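Long-range contacts in flagellar brake protein YcgR (Klebsiella pneumoniae, PDB 5KEC), which binds the second messenger cyclic di-GMP and, as the protein also known as MrkH, probably activates transcription of type 3 fimbriae genes in biofilm formation: residues Gly7-Thr11 with Glu102-Val106; Phe20-Lys26 with Leu69-Ser73; Ser61-Phe67 with Phe78-Leu82; Glu31-Thr37 with Arg110-Arg114. All coordinates share one frame; numbering follows the deposited sequence.

Interaction 1 (Gly7-Thr11 with Glu102-Val106); sequences GTIKT and ECLQV
Ile9 and Gln105 face each other as a non-hydrogen-bonded pair where strand 9-10 runs antiparallel to strand 104-107. Backbone hydrogen bonds hold the strands: Val106 N gives to Thr8 O at 2.7 Å, and Lys10 N and Leu104 O, 2.8 Å apart, form one half of a hydrogen-bonded pair that Leu104 N to Lys10 O completes. Beyond the last of these bonds one water donates to both Thr11 O and Glu102 O, continuing the ladder by one step. The side chain of Ile9 runs along one face of the ladder. Its CB lies 4.1 Å from Leu104 O; CG2, anti to the backbone N, reaches Cys103 SG at 3.8 Å; the other branch turns back so that CD1 lies across the Gln105 chain, 3.6 Å from CB and CG and 3.1 Å from OE1. Cys103 SG also touches Thr11 CG2, 3.8 Å away. On the face of Lys10 and Leu104, the lysine chain bends at chi2 (-68°) and folds back to bond Gly7 O through NZ, which also pairs with Glu15, while Leu104 packs on Ile16 and Ile19 of helix 13-25. The arrangement is a short antiparallel edge ladder, adding the N-terminal strand to the sheet of the YcgR-like domain.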
loop_
_atom_site.group_PDB
_atom_site.type_symbol
_atom_site.label_atom_id
_atom_site.label_comp_id
_atom_site.label_asym_id
_atom_site.label_seq_id
_atom_site.Cartn_x
_atom_site.Cartn_y
_atom_site.Cartn_z
ATOM N N GLY B 7 2.263 24.177 -8.887
ATOM C CA GLY B 7 2.726 23.071 -8.069
ATOM C C GLY B 7 2.130 21.696 -8.311
ATOM O O GLY B 7 0.905 21.546 -8.379
ATOM N N THR B 8 2.997 20.689 -8.424
ATOM C CA THR B 8 2.542 19.310 -8.479
ATOM C C THR B 8 2.118 18.882 -7.080
ATOM O O THR B 8 1.491 17.848 -6.927
ATOM C CB THR B 8 3.631 18.365 -9.004
ATOM O OG1 THR B 8 4.784 18.445 -8.154
ATOM C CG2 THR B 8 4.004 18.694 -10.457
ATOM N N ILE B 9 2.452 19.690 -6.072
ATOM C CA ILE B 9 2.062 19.420 -4.690
ATOM C C ILE B 9 1.081 20.483 -4.216
ATOM O O ILE B 9 1.391 21.675 -4.231
ATOM C CB ILE B 9 3.278 19.430 -3.745
ATOM C CG1 ILE B 9 4.296 18.380 -4.174
ATOM C CG2 ILE B 9 2.852 19.178 -2.302
ATOM C CD1 ILE B 9 3.861 16.962 -3.880
ATOM N N LYS B 10 -0.107 20.049 -3.811
ATOM C CA LYS B 10 -1.153 20.963 -3.354
ATOM C C LYS B 10 -1.414 20.774 -1.861
ATOM O O LYS B 10 -1.722 19.665 -1.409
ATOM C CB LYS B 10 -2.454 20.719 -4.122
ATOM C CG LYS B 10 -2.281 20.393 -5.598
ATOM C CD LYS B 10 -1.756 21.578 -6.381
ATOM C CE LYS B 10 -2.006 21.388 -7.875
ATOM N NZ LYS B 10 -1.593 22.586 -8.651
ATOM N N THR B 11 -1.305 21.858 -1.099
ATOM C CA THR B 11 -1.556 21.810 0.342
ATOM C C THR B 11 -2.596 22.827 0.786
ATOM O O THR B 11 -2.993 22.852 1.947
ATOM C CB THR B 11 -0.273 22.051 1.155
ATOM O OG1 THR B 11 0.366 23.250 0.694
ATOM C CG2 THR B 11 0.683 20.879 1.005
ATOM N N GLU B 102 -4.956 16.282 2.991
ATOM C CA GLU B 102 -4.368 17.564 3.342
ATOM C C GLU B 102 -3.191 17.815 2.421
ATOM O O GLU B 102 -2.580 18.875 2.443
ATOM C CB GLU B 102 -3.929 17.562 4.806
ATOM C CG GLU B 102 -5.086 17.433 5.784
ATOM C CD GLU B 102 -4.632 17.074 7.186
ATOM O OE1 GLU B 102 -3.727 16.223 7.321
ATOM O OE2 GLU B 102 -5.180 17.646 8.154
ATOM N N CYS B 103 -2.882 16.818 1.604
ATOM C CA CYS B 103 -1.839 16.953 0.604
ATOM C C CYS B 103 -2.184 16.155 -0.648
ATOM O O CYS B 103 -2.616 15.005 -0.568
ATOM C CB CYS B 103 -0.490 16.503 1.166
ATOM S SG CYS B 103 0.929 17.152 0.256
ATOM N N LEU B 104 -2.004 16.784 -1.803
ATOM C CA LEU B 104 -2.202 16.129 -3.081
ATOM C C LEU B 104 -0.908 16.208 -3.861
ATOM O O LEU B 104 -0.205 17.218 -3.808
ATOM C CB LEU B 104 -3.298 16.826 -3.891
ATOM C CG LEU B 104 -4.723 16.828 -3.343
ATOM C CD1 LEU B 104 -5.619 17.665 -4.236
ATOM C CD2 LEU B 104 -5.239 15.407 -3.239
ATOM N N GLN B 105 -0.596 15.141 -4.584
ATOM C CA GLN B 105 0.529 15.168 -5.503
ATOM C C GLN B 105 0.091 14.763 -6.907
ATOM O O GLN B 105 -0.390 13.654 -7.129
ATOM C CB GLN B 105 1.665 14.277 -5.008
ATOM C CG GLN B 105 2.832 14.197 -5.971
ATOM C CD GLN B 105 4.059 13.580 -5.339
ATOM O OE1 GLN B 105 4.421 13.916 -4.212
ATOM N NE2 GLN B 105 4.703 12.668 -6.056
ATOM N N VAL B 106 0.246 15.683 -7.851
ATOM C CA VAL B 106 -0.090 15.407 -9.232
ATOM C C VAL B 106 1.082 14.708 -9.897
ATOM O O VAL B 106 2.158 15.286 -10.054
ATOM C CB VAL B 106 -0.424 16.691 -10.000
ATOM C CG1 VAL B 106 -0.812 16.360 -11.435
ATOM C CG2 VAL B 106 -1.543 17.441 -9.303
HETATM O O HOH W 1 -3.381 20.989 3.967
#

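Interaction 2 (Phe20-Lys26 with Leu69-Ser73); sequences FREELRK and LHSDS
Phe20 and Leu69 form the apolar, buried part of this contact between helix 13-25 and strand 64-71. Leu69 CD1 sits over one face of the phenyl ring, offset toward the rim, with Phe20 CZ its nearest atom at 4.2 Å. The same methyl lies 4.4 Å from Glu23 CG, where the packing gives way to polar groups. Glu23 is buried too, and its chain bends at chi2 (-56°), which turns the carboxylate to the hydroxyl of Ser71: Glu23 OE2 is 3.0 Å from Ser71 OG, which also lies 3.1 Å from Ser73 OG. Glu23 OE1 is hydrogen-bonded to Thr28 OG1, just past the helix, which gives the carboxylate a second partner. Toward solvent the contact thins to a single salt bridge between exposed side chains. Lys26, the first residue to leave helical geometry, and Asp72 come from opposite directions, and Lys26 NZ meets Asp72 OD2 at 3.0 Å from above the carboxylate plane, 35° out of it. The axes of helix 20-25 and strand 69-71 pass 10.0 Å apart at 74°, so side chains alone span the gap. His70, a cyclic di-GMP-binding residue, points away from the helix. Phe20 reaches Leu43 of strand 37-46 and meets Phe78 edge-to-face, while Leu69 packs on Ile76 of strand 74-87; the helix thus lies across several strands of the sheet.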
loop_
_atom_site.group_PDB
_atom_site.type_symbol
_atom_site.label_atom_id
_atom_site.label_comp_id
_atom_site.label_asym_id
_atom_site.label_seq_id
_atom_site.Cartn_x
_atom_site.Cartn_y
_atom_site.Cartn_z
ATOM N N PHE B 20 -11.530 18.610 -5.717
ATOM C CA PHE B 20 -12.450 17.493 -5.519
ATOM C C PHE B 20 -13.822 17.776 -6.130
ATOM O O PHE B 20 -14.395 16.920 -6.810
ATOM C CB PHE B 20 -12.557 17.112 -4.036
ATOM C CG PHE B 20 -11.564 16.067 -3.619
ATOM C CD1 PHE B 20 -10.217 16.373 -3.516
ATOM C CD2 PHE B 20 -11.976 14.771 -3.338
ATOM C CE1 PHE B 20 -9.298 15.407 -3.145
ATOM C CE2 PHE B 20 -11.062 13.798 -2.968
ATOM C CZ PHE B 20 -9.721 14.117 -2.869
ATOM N N ARG B 21 -14.334 18.983 -5.903
ATOM C CA ARG B 21 -15.625 19.381 -6.452
ATOM C C ARG B 21 -15.653 19.306 -7.972
ATOM O O ARG B 21 -16.661 18.916 -8.561
ATOM C CB ARG B 21 -16.000 20.788 -5.993
ATOM C CG ARG B 21 -16.336 20.891 -4.515
ATOM C CD ARG B 21 -16.934 22.250 -4.197
ATOM N NE ARG B 21 -17.294 22.384 -2.789
ATOM C CZ ARG B 21 -18.427 21.928 -2.262
ATOM N NH1 ARG B 21 -19.307 21.292 -3.028
ATOM N NH2 ARG B 21 -18.678 22.099 -0.969
ATOM N N GLU B 22 -14.542 19.676 -8.602
ATOM C CA GLU B 22 -14.453 19.669 -10.054
ATOM C C GLU B 22 -14.403 18.247 -10.595
ATOM O O GLU B 22 -15.135 17.903 -11.526
ATOM C CB GLU B 22 -13.228 20.458 -10.519
ATOM C CG GLU B 22 -13.037 20.464 -12.025
ATOM C CD GLU B 22 -11.995 21.471 -12.475
ATOM O OE1 GLU B 22 -10.789 21.249 -12.228
ATOM O OE2 GLU B 22 -12.387 22.493 -13.074
ATOM N N GLU B 23 -13.542 17.419 -10.013
ATOM C CA GLU B 23 -13.417 16.040 -10.463
ATOM C C GLU B 23 -14.732 15.282 -10.247
ATOM O O GLU B 23 -15.126 14.450 -11.064
ATOM C CB GLU B 23 -12.249 15.344 -9.760
ATOM C CG GLU B 23 -10.907 16.035 -9.960
ATOM C CD GLU B 23 -10.540 16.218 -11.430
ATOM O OE1 GLU B 23 -10.846 15.336 -12.258
ATOM O OE2 GLU B 23 -9.936 17.254 -11.765
ATOM N N LEU B 24 -15.416 15.585 -9.150
ATOM C CA LEU B 24 -16.743 15.032 -8.903
ATOM C C LEU B 24 -17.659 15.324 -10.092
ATOM O O LEU B 24 -18.332 14.429 -10.624
ATOM C CB LEU B 24 -17.330 15.643 -7.631
ATOM C CG LEU B 24 -18.838 15.483 -7.448
ATOM C CD1 LEU B 24 -19.156 14.115 -6.872
ATOM C CD2 LEU B 24 -19.360 16.582 -6.539
ATOM N N ARG B 25 -17.644 16.585 -10.516
ATOM C CA ARG B 25 -18.500 17.093 -11.583
ATOM C C ARG B 25 -18.142 16.506 -12.944
ATOM O O ARG B 25 -18.984 16.421 -13.838
ATOM C CB ARG B 25 -18.412 18.623 -11.622
ATOM C CG ARG B 25 -19.162 19.270 -12.767
ATOM C CD ARG B 25 -19.085 20.790 -12.685
ATOM N NE ARG B 25 -17.785 21.311 -13.104
ATOM C CZ ARG B 25 -17.381 22.563 -12.898
ATOM N NH1 ARG B 25 -18.172 23.423 -12.269
ATOM N NH2 ARG B 25 -16.184 22.955 -13.316
ATOM N N LYS B 26 -16.892 16.091 -13.098
ATOM C CA LYS B 26 -16.448 15.529 -14.360
ATOM C C LYS B 26 -16.531 14.012 -14.349
ATOM O O LYS B 26 -16.104 13.360 -15.290
ATOM C CB LYS B 26 -15.024 15.990 -14.672
ATOM C CG LYS B 26 -14.906 17.500 -14.699
ATOM C CD LYS B 26 -13.778 17.967 -15.589
ATOM C CE LYS B 26 -12.438 17.438 -15.118
ATOM N NZ LYS B 26 -11.329 17.959 -15.966
ATOM N N LEU B 69 -6.879 9.823 -8.321
ATOM C CA LEU B 69 -7.877 10.452 -9.171
ATOM C C LEU B 69 -7.299 10.582 -10.562
ATOM O O LEU B 69 -6.293 11.267 -10.758
ATOM C CB LEU B 69 -8.261 11.830 -8.640
ATOM C CG LEU B 69 -9.369 11.864 -7.591
ATOM C CD1 LEU B 69 -9.434 13.246 -6.960
ATOM C CD2 LEU B 69 -10.712 11.479 -8.217
ATOM N N HIS B 70 -7.924 9.911 -11.526
ATOM C CA HIS B 70 -7.417 9.907 -12.889
ATOM C C HIS B 70 -7.936 11.123 -13.650
ATOM O O HIS B 70 -8.769 10.997 -14.548
ATOM C CB HIS B 70 -7.791 8.603 -13.603
ATOM C CG HIS B 70 -7.216 7.379 -12.959
ATOM N ND1 HIS B 70 -6.021 6.819 -13.360
ATOM C CD2 HIS B 70 -7.667 6.607 -11.941
ATOM C CE1 HIS B 70 -5.762 5.758 -12.619
ATOM N NE2 HIS B 70 -6.745 5.606 -11.749
ATOM N N SER B 71 -7.434 12.299 -13.279
ATOM C CA SER B 71 -7.875 13.552 -13.881
ATOM C C SER B 71 -7.235 13.784 -15.245
ATOM O O SER B 71 -6.266 13.116 -15.611
ATOM C CB SER B 71 -7.556 14.726 -12.958
ATOM O OG SER B 71 -7.895 15.958 -13.571
ATOM N N ASP B 72 -7.793 14.736 -15.987
ATOM C CA ASP B 72 -7.271 15.117 -17.294
ATOM C C ASP B 72 -5.920 15.799 -17.143
ATOM O O ASP B 72 -5.099 15.788 -18.061
ATOM C CB ASP B 72 -8.239 16.073 -17.994
ATOM C CG ASP B 72 -9.576 15.433 -18.298
ATOM O OD1 ASP B 72 -9.598 14.231 -18.633
ATOM O OD2 ASP B 72 -10.606 16.134 -18.201
ATOM N N SER B 73 -5.702 16.394 -15.974
ATOM C CA SER B 73 -4.495 17.165 -15.711
ATOM C C SER B 73 -3.348 16.262 -15.265
ATOM O O SER B 73 -2.204 16.700 -15.162
ATOM C CB SER B 73 -4.774 18.227 -14.648
ATOM O OG SER B 73 -5.264 17.636 -13.454
#

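Interaction 3 (Ser61-Phe67 with Phe78-Leu82); sequences SGHKIRF and FNAAL
This is the paired body of a beta hairpin, strands 64-71 and 74-87, in the antiparallel sheet of the YcgR-like domain. Ile65 and Ala80 form a hydrogen-bonded pair: Ile65 N donates to Ala80 O at 2.8 Å, while Ala80 N returns a bond to Ile65 O at 3.0 Å. Phe67 and Phe78 make the next such pair, Phe67 N donating to Phe78 O; the return bond from Phe78 N is long and weak. The antiparallel strand segments are twisted against each other, their directions 138° apart. Ile65, Phe67, Phe78 and Ala80 point to the buried face. There the two phenyl rings are almost parallel, planes 3° apart, but slid so far that they barely overlap. Phe78 CG stands between its own backbone N and carbonyl carbon (chi1 60°), which brings the ring beneath Phe67 CB; this carbon lies over the face of the Phe78 ring, offset toward the rim, 3.5 Å from its centroid, a CH-pi contact. Phe67 CE2 continues to Ala80 CB at 3.9 Å. Phe51 and Phe98 meet Phe67 edge-to-face, extending the cluster into an aromatic core. The face of Lys64, Arg66, Asn79 and Ala81 is mostly polar. Lys64 bends over the partner strand, its CD resting 3.5 Å from Ala81 N. Arg66 and Asn79 sit as a non-hydrogen-bonded pair, guanidinium and amide planes turned steeply against each other, and Asn79 OD1 lies against the aliphatic stem of the arginine, 3.2 Å from Arg66 CG.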
loop_
_atom_site.group_PDB
_atom_site.type_symbol
_atom_site.label_atom_id
_atom_site.label_comp_id
_atom_site.label_asym_id
_atom_site.label_seq_id
_atom_site.Cartn_x
_atom_site.Cartn_y
_atom_site.Cartn_z
ATOM N N SER B 61 -10.546 0.021 7.961
ATOM C CA SER B 61 -10.719 1.313 8.612
ATOM C C SER B 61 -9.538 1.630 9.525
ATOM O O SER B 61 -8.617 0.825 9.667
ATOM C CB SER B 61 -12.026 1.336 9.409
ATOM O OG SER B 61 -12.276 2.621 9.954
ATOM N N GLY B 62 -9.569 2.810 10.139
ATOM C CA GLY B 62 -8.522 3.229 11.054
ATOM C C GLY B 62 -7.146 3.189 10.421
ATOM O O GLY B 62 -6.137 3.000 11.103
ATOM N N HIS B 63 -7.109 3.370 9.105
ATOM C CA HIS B 63 -5.865 3.308 8.355
ATOM C C HIS B 63 -5.964 4.200 7.123
ATOM O O HIS B 63 -7.018 4.286 6.495
ATOM C CB HIS B 63 -5.576 1.859 7.950
ATOM C CG HIS B 63 -4.285 1.679 7.214
ATOM N ND1 HIS B 63 -3.069 2.057 7.739
ATOM C CD2 HIS B 63 -4.022 1.152 5.994
ATOM C CE1 HIS B 63 -2.111 1.776 6.872
ATOM N NE2 HIS B 63 -2.663 1.227 5.805
ATOM N N LYS B 64 -4.872 4.880 6.792
ATOM C CA LYS B 64 -4.827 5.712 5.594
ATOM C C LYS B 64 -4.915 4.854 4.330
ATOM O O LYS B 64 -4.167 3.889 4.170
ATOM C CB LYS B 64 -3.548 6.555 5.569
ATOM C CG LYS B 64 -3.581 7.781 6.469
ATOM C CD LYS B 64 -4.553 8.826 5.950
ATOM C CE LYS B 64 -4.396 10.148 6.684
ATOM N NZ LYS B 64 -3.044 10.747 6.489
ATOM N N ILE B 65 -5.834 5.210 3.441
ATOM C CA ILE B 65 -6.027 4.473 2.197
ATOM C C ILE B 65 -5.439 5.241 1.011
ATOM O O ILE B 65 -5.562 6.463 0.931
ATOM C CB ILE B 65 -7.526 4.191 1.947
ATOM C CG1 ILE B 65 -8.169 3.572 3.191
ATOM C CG2 ILE B 65 -7.716 3.284 0.747
ATOM C CD1 ILE B 65 -7.511 2.283 3.639
ATOM N N ARG B 66 -4.798 4.523 0.096
ATOM C CA ARG B 66 -4.232 5.140 -1.102
ATOM C C ARG B 66 -5.285 5.359 -2.191
ATOM O O ARG B 66 -6.048 4.450 -2.529
ATOM C CB ARG B 66 -3.078 4.293 -1.648
ATOM C CG ARG B 66 -1.698 4.792 -1.247
ATOM C CD ARG B 66 -1.230 5.924 -2.154
ATOM N NE ARG B 66 -0.262 5.457 -3.143
ATOM C CZ ARG B 66 1.025 5.257 -2.879
ATOM N NH1 ARG B 66 1.489 5.479 -1.658
ATOM N NH2 ARG B 66 1.845 4.832 -3.831
ATOM N N PHE B 67 -5.318 6.575 -2.734
ATOM C CA PHE B 67 -6.225 6.904 -3.825
ATOM C C PHE B 67 -5.478 7.452 -5.029
ATOM O O PHE B 67 -4.374 7.996 -4.904
ATOM C CB PHE B 67 -7.243 7.954 -3.391
ATOM C CG PHE B 67 -8.196 7.484 -2.338
ATOM C CD1 PHE B 67 -9.472 7.066 -2.677
ATOM C CD2 PHE B 67 -7.823 7.474 -1.003
ATOM C CE1 PHE B 67 -10.355 6.639 -1.699
ATOM C CE2 PHE B 67 -8.699 7.049 -0.036
ATOM C CZ PHE B 67 -9.965 6.628 -0.387
ATOM N N PHE B 78 -3.093 10.675 -3.386
ATOM C CA PHE B 78 -3.238 11.141 -2.024
ATOM C C PHE B 78 -3.634 9.975 -1.135
ATOM O O PHE B 78 -3.981 8.901 -1.625
ATOM C CB PHE B 78 -4.291 12.250 -1.949
ATOM C CG PHE B 78 -5.653 11.825 -2.407
ATOM C CD1 PHE B 78 -6.614 11.434 -1.491
ATOM C CD2 PHE B 78 -5.972 11.810 -3.760
ATOM C CE1 PHE B 78 -7.877 11.042 -1.912
ATOM C CE2 PHE B 78 -7.231 11.421 -4.188
ATOM C CZ PHE B 78 -8.184 11.039 -3.260
ATOM N N ASN B 79 -3.563 10.189 0.172
ATOM C CA ASN B 79 -4.017 9.205 1.135
ATOM C C ASN B 79 -5.127 9.834 1.943
ATOM O O ASN B 79 -5.154 11.049 2.112
ATOM C CB ASN B 79 -2.872 8.780 2.051
ATOM C CG ASN B 79 -1.763 8.070 1.301
ATOM O OD1 ASN B 79 -1.782 6.849 1.154
ATOM N ND2 ASN B 79 -0.788 8.835 0.821
ATOM N N ALA B 80 -6.049 9.017 2.434
ATOM C CA ALA B 80 -7.141 9.531 3.238
ATOM C C ALA B 80 -7.682 8.445 4.146
ATOM O O ALA B 80 -7.756 7.275 3.770
ATOM C CB ALA B 80 -8.253 10.101 2.353
ATOM N N ALA B 81 -8.051 8.841 5.354
ATOM C CA ALA B 81 -8.585 7.903 6.324
ATOM C C ALA B 81 -10.107 7.906 6.280
ATOM O O ALA B 81 -10.736 8.935 6.024
ATOM C CB ALA B 81 -8.088 8.248 7.728
ATOM N N LEU B 82 -10.686 6.741 6.534
ATOM C CA LEU B 82 -12.127 6.572 6.570
ATOM C C LEU B 82 -12.657 7.155 7.872
ATOM O O LEU B 82 -12.107 6.894 8.942
ATOM C CB LEU B 82 -12.458 5.082 6.469
ATOM C CG LEU B 82 -13.885 4.581 6.259
ATOM C CD1 LEU B 82 -13.831 3.117 5.859
ATOM C CD2 LEU B 82 -14.735 4.764 7.505
#

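Interaction 4 (Glu31-Thr37 with Arg110-Arg114); sequences EIFFNNT and RRDPR
Strand 29-34 runs into a type II' turn from Phe34 to Thr37, and the irregular segment 110-114 passes beside it with no backbone-to-backbone hydrogen bond across the contact, Phe33 CA and Pro113 CA lying 7.5 Å apart. Pro113 covers one face of the Phe33 ring: its CD stands 3.7 Å above the ring centre, a CH-pi contact, with CG beside Phe33 CG. At the ring's edge Arg110 NH2 lies in plane. The extended Arg110 chain, CG anti to the backbone N (chi1 174°), carries its guanidinium end-on to Glu31: NH2 bonds Glu31 OE2 at 2.7 Å and NH1 bonds Glu31 OE1 at 2.9 Å, the second through that oxygen's syn lone pair. Glu31 OE2 also takes a bond from Ser38 and OE1 one from His70. Asp112 ties the two arginines together, its OD2 accepting from Arg110 NH2 on the anti side and from Arg114 NH2 on the syn side, while OD1 takes Arg114 NE at 3.0 Å and, as an Asx turn, the backbone N of Arg114. Arg114 NH1 reaches Asn36 O weakly at 3.3 Å. Arg110 and Arg114 bind cyclic di-GMP in the liganded protein; in this apo form the carboxylates of Glu31 and Asp112 hold their guanidinium groups in place, an arrangement consistent with prepositioning for the dinucleotide.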
loop_
_atom_site.group_PDB
_atom_site.type_symbol
_atom_site.label_atom_id
_atom_site.label_comp_id
_atom_site.label_asym_id
_atom_site.label_seq_id
_atom_site.Cartn_x
_atom_site.Cartn_y
_atom_site.Cartn_z
ATOM N N GLU B 31 -9.457 5.779 -8.216
ATOM C CA GLU B 31 -8.961 4.437 -7.939
ATOM C C GLU B 31 -8.600 4.286 -6.464
ATOM O O GLU B 31 -7.827 5.076 -5.925
ATOM C CB GLU B 31 -7.750 4.116 -8.810
ATOM C CG GLU B 31 -7.350 2.651 -8.774
ATOM C CD GLU B 31 -6.425 2.268 -9.917
ATOM O OE1 GLU B 31 -5.967 3.171 -10.650
ATOM O OE2 GLU B 31 -6.165 1.058 -10.086
ATOM N N ILE B 32 -9.164 3.268 -5.825
ATOM C CA ILE B 32 -8.950 3.013 -4.405
ATOM C C ILE B 32 -8.147 1.735 -4.231
ATOM O O ILE B 32 -8.564 0.672 -4.698
ATOM C CB ILE B 32 -10.295 2.822 -3.681
ATOM C CG1 ILE B 32 -11.324 3.838 -4.191
ATOM C CG2 ILE B 32 -10.111 2.892 -2.169
ATOM C CD1 ILE B 32 -12.723 3.636 -3.623
ATOM N N PHE B 33 -6.999 1.835 -3.565
ATOM C CA PHE B 33 -6.157 0.670 -3.317
ATOM C C PHE B 33 -6.265 0.228 -1.865
ATOM O O PHE B 33 -6.204 1.049 -0.953
ATOM C CB PHE B 33 -4.685 0.981 -3.611
ATOM C CG PHE B 33 -4.416 1.385 -5.025
ATOM C CD1 PHE B 33 -4.244 0.428 -6.012
ATOM C CD2 PHE B 33 -4.316 2.724 -5.369
ATOM C CE1 PHE B 33 -3.987 0.802 -7.319
ATOM C CE2 PHE B 33 -4.059 3.100 -6.678
ATOM C CZ PHE B 33 -3.896 2.138 -7.651
ATOM N N PHE B 34 -6.431 -1.070 -1.654
ATOM C CA PHE B 34 -6.263 -1.645 -0.322
ATOM C C PHE B 34 -5.791 -3.080 -0.433
ATOM O O PHE B 34 -6.402 -3.890 -1.132
ATOM C CB PHE B 34 -7.543 -1.545 0.516
ATOM C CG PHE B 34 -8.802 -1.815 -0.253
ATOM C CD1 PHE B 34 -9.407 -3.057 -0.206
ATOM C CD2 PHE B 34 -9.387 -0.823 -1.016
ATOM C CE1 PHE B 34 -10.563 -3.305 -0.909
ATOM C CE2 PHE B 34 -10.544 -1.065 -1.721
ATOM C CZ PHE B 34 -11.133 -2.309 -1.666
ATOM N N ASN B 35 -4.685 -3.379 0.239
ATOM C CA ASN B 35 -4.123 -4.720 0.228
ATOM C C ASN B 35 -3.809 -5.202 -1.190
ATOM O O ASN B 35 -2.910 -4.686 -1.849
ATOM C CB ASN B 35 -5.081 -5.687 0.928
ATOM C CG ASN B 35 -5.517 -5.188 2.299
ATOM O OD1 ASN B 35 -4.740 -4.553 3.015
ATOM N ND2 ASN B 35 -6.764 -5.471 2.668
ATOM N N ASN B 36 -4.573 -6.186 -1.652
ATOM C CA ASN B 36 -4.356 -6.806 -2.951
ATOM C C ASN B 36 -5.193 -6.147 -4.036
ATOM O O ASN B 36 -4.970 -6.352 -5.234
ATOM C CB ASN B 36 -4.757 -8.276 -2.867
ATOM C CG ASN B 36 -3.692 -9.197 -3.395
ATOM O OD1 ASN B 36 -2.504 -8.872 -3.352
ATOM N ND2 ASN B 36 -4.105 -10.358 -3.899
ATOM N N THR B 37 -6.161 -5.353 -3.598
ATOM C CA THR B 37 -7.280 -4.973 -4.443
ATOM C C THR B 37 -7.252 -3.521 -4.890
ATOM O O THR B 37 -6.750 -2.643 -4.195
ATOM C CB THR B 37 -8.610 -5.244 -3.713
ATOM O OG1 THR B 37 -8.646 -6.611 -3.284
ATOM C CG2 THR B 37 -9.802 -4.962 -4.620
ATOM N N ARG B 110 1.729 6.246 -13.019
ATOM C CA ARG B 110 0.883 5.413 -12.181
ATOM C C ARG B 110 1.747 4.652 -11.182
ATOM O O ARG B 110 2.500 3.757 -11.560
ATOM C CB ARG B 110 0.100 4.424 -13.045
ATOM C CG ARG B 110 -0.696 3.424 -12.239
ATOM C CD ARG B 110 -1.106 2.216 -13.068
ATOM N NE ARG B 110 -1.836 1.272 -12.234
ATOM C CZ ARG B 110 -3.134 1.373 -11.974
ATOM N NH1 ARG B 110 -3.835 2.369 -12.500
ATOM N NH2 ARG B 110 -3.728 0.483 -11.193
ATOM N N ARG B 111 1.651 5.010 -9.908
ATOM C CA ARG B 111 2.474 4.368 -8.889
ATOM C C ARG B 111 1.664 3.363 -8.082
ATOM O O ARG B 111 1.326 3.606 -6.922
ATOM C CB ARG B 111 3.099 5.407 -7.956
ATOM C CG ARG B 111 4.151 6.292 -8.609
ATOM C CD ARG B 111 3.691 7.739 -8.657
ATOM N NE ARG B 111 4.790 8.672 -8.420
ATOM C CZ ARG B 111 5.221 9.024 -7.212
ATOM N NH1 ARG B 111 4.650 8.518 -6.128
ATOM N NH2 ARG B 111 6.227 9.879 -7.087
ATOM N N ASP B 112 1.362 2.230 -8.702
ATOM C CA ASP B 112 0.539 1.215 -8.067
ATOM C C ASP B 112 1.241 0.646 -6.833
ATOM O O ASP B 112 2.269 -0.020 -6.950
ATOM C CB ASP B 112 0.212 0.110 -9.071
ATOM C CG ASP B 112 -0.973 -0.730 -8.650
ATOM O OD1 ASP B 112 -0.989 -1.204 -7.493
ATOM O OD2 ASP B 112 -1.896 -0.903 -9.474
ATOM N N PRO B 113 0.685 0.916 -5.641
ATOM C CA PRO B 113 1.299 0.496 -4.376
ATOM C C PRO B 113 1.255 -1.017 -4.156
ATOM O O PRO B 113 1.913 -1.518 -3.244
ATOM C CB PRO B 113 0.436 1.197 -3.322
ATOM C CG PRO B 113 -0.890 1.358 -3.981
ATOM C CD PRO B 113 -0.581 1.640 -5.424
ATOM N N ARG B 114 0.486 -1.730 -4.976
ATOM C CA ARG B 114 0.338 -3.171 -4.816
ATOM C C ARG B 114 1.537 -3.928 -5.385
ATOM O O ARG B 114 1.742 -5.100 -5.073
ATOM C CB ARG B 114 -0.954 -3.654 -5.478
ATOM C CG ARG B 114 -2.218 -2.972 -4.974
ATOM C CD ARG B 114 -3.432 -3.405 -5.787
ATOM N NE ARG B 114 -3.310 -3.026 -7.193
ATOM C CZ ARG B 114 -4.104 -3.475 -8.161
ATOM N NH1 ARG B 114 -5.083 -4.328 -7.875
ATOM N NH2 ARG B 114 -3.919 -3.081 -9.416
#

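How the interactions relate
All four contacts bear on one antiparallel sheet. Interaction 1 is a surface ladder on its edge, held by backbone bonds, whereas interaction 3 pairs neighbouring strands whose inner face is aromatic core. Interaction 2 lays the helix over that core: Phe20 and Leu69 both touch Phe78, which also packs against Leu104 of interaction 1. Strand 64-71 serves interactions 2 and 3 and, through a backbone hydrogen bond between Arg66 and Phe33, lies next to the strand of interaction 4. That contact, nearest the chain's centre, combines a salt-bridge network with Phe33 packed on Pro113, and His70 of 69-73 joins it through Glu31, linking the ligand-binding residues of two contacts; Arg111 approaches Gln105 and Arg66 from the same arginine-rich loop.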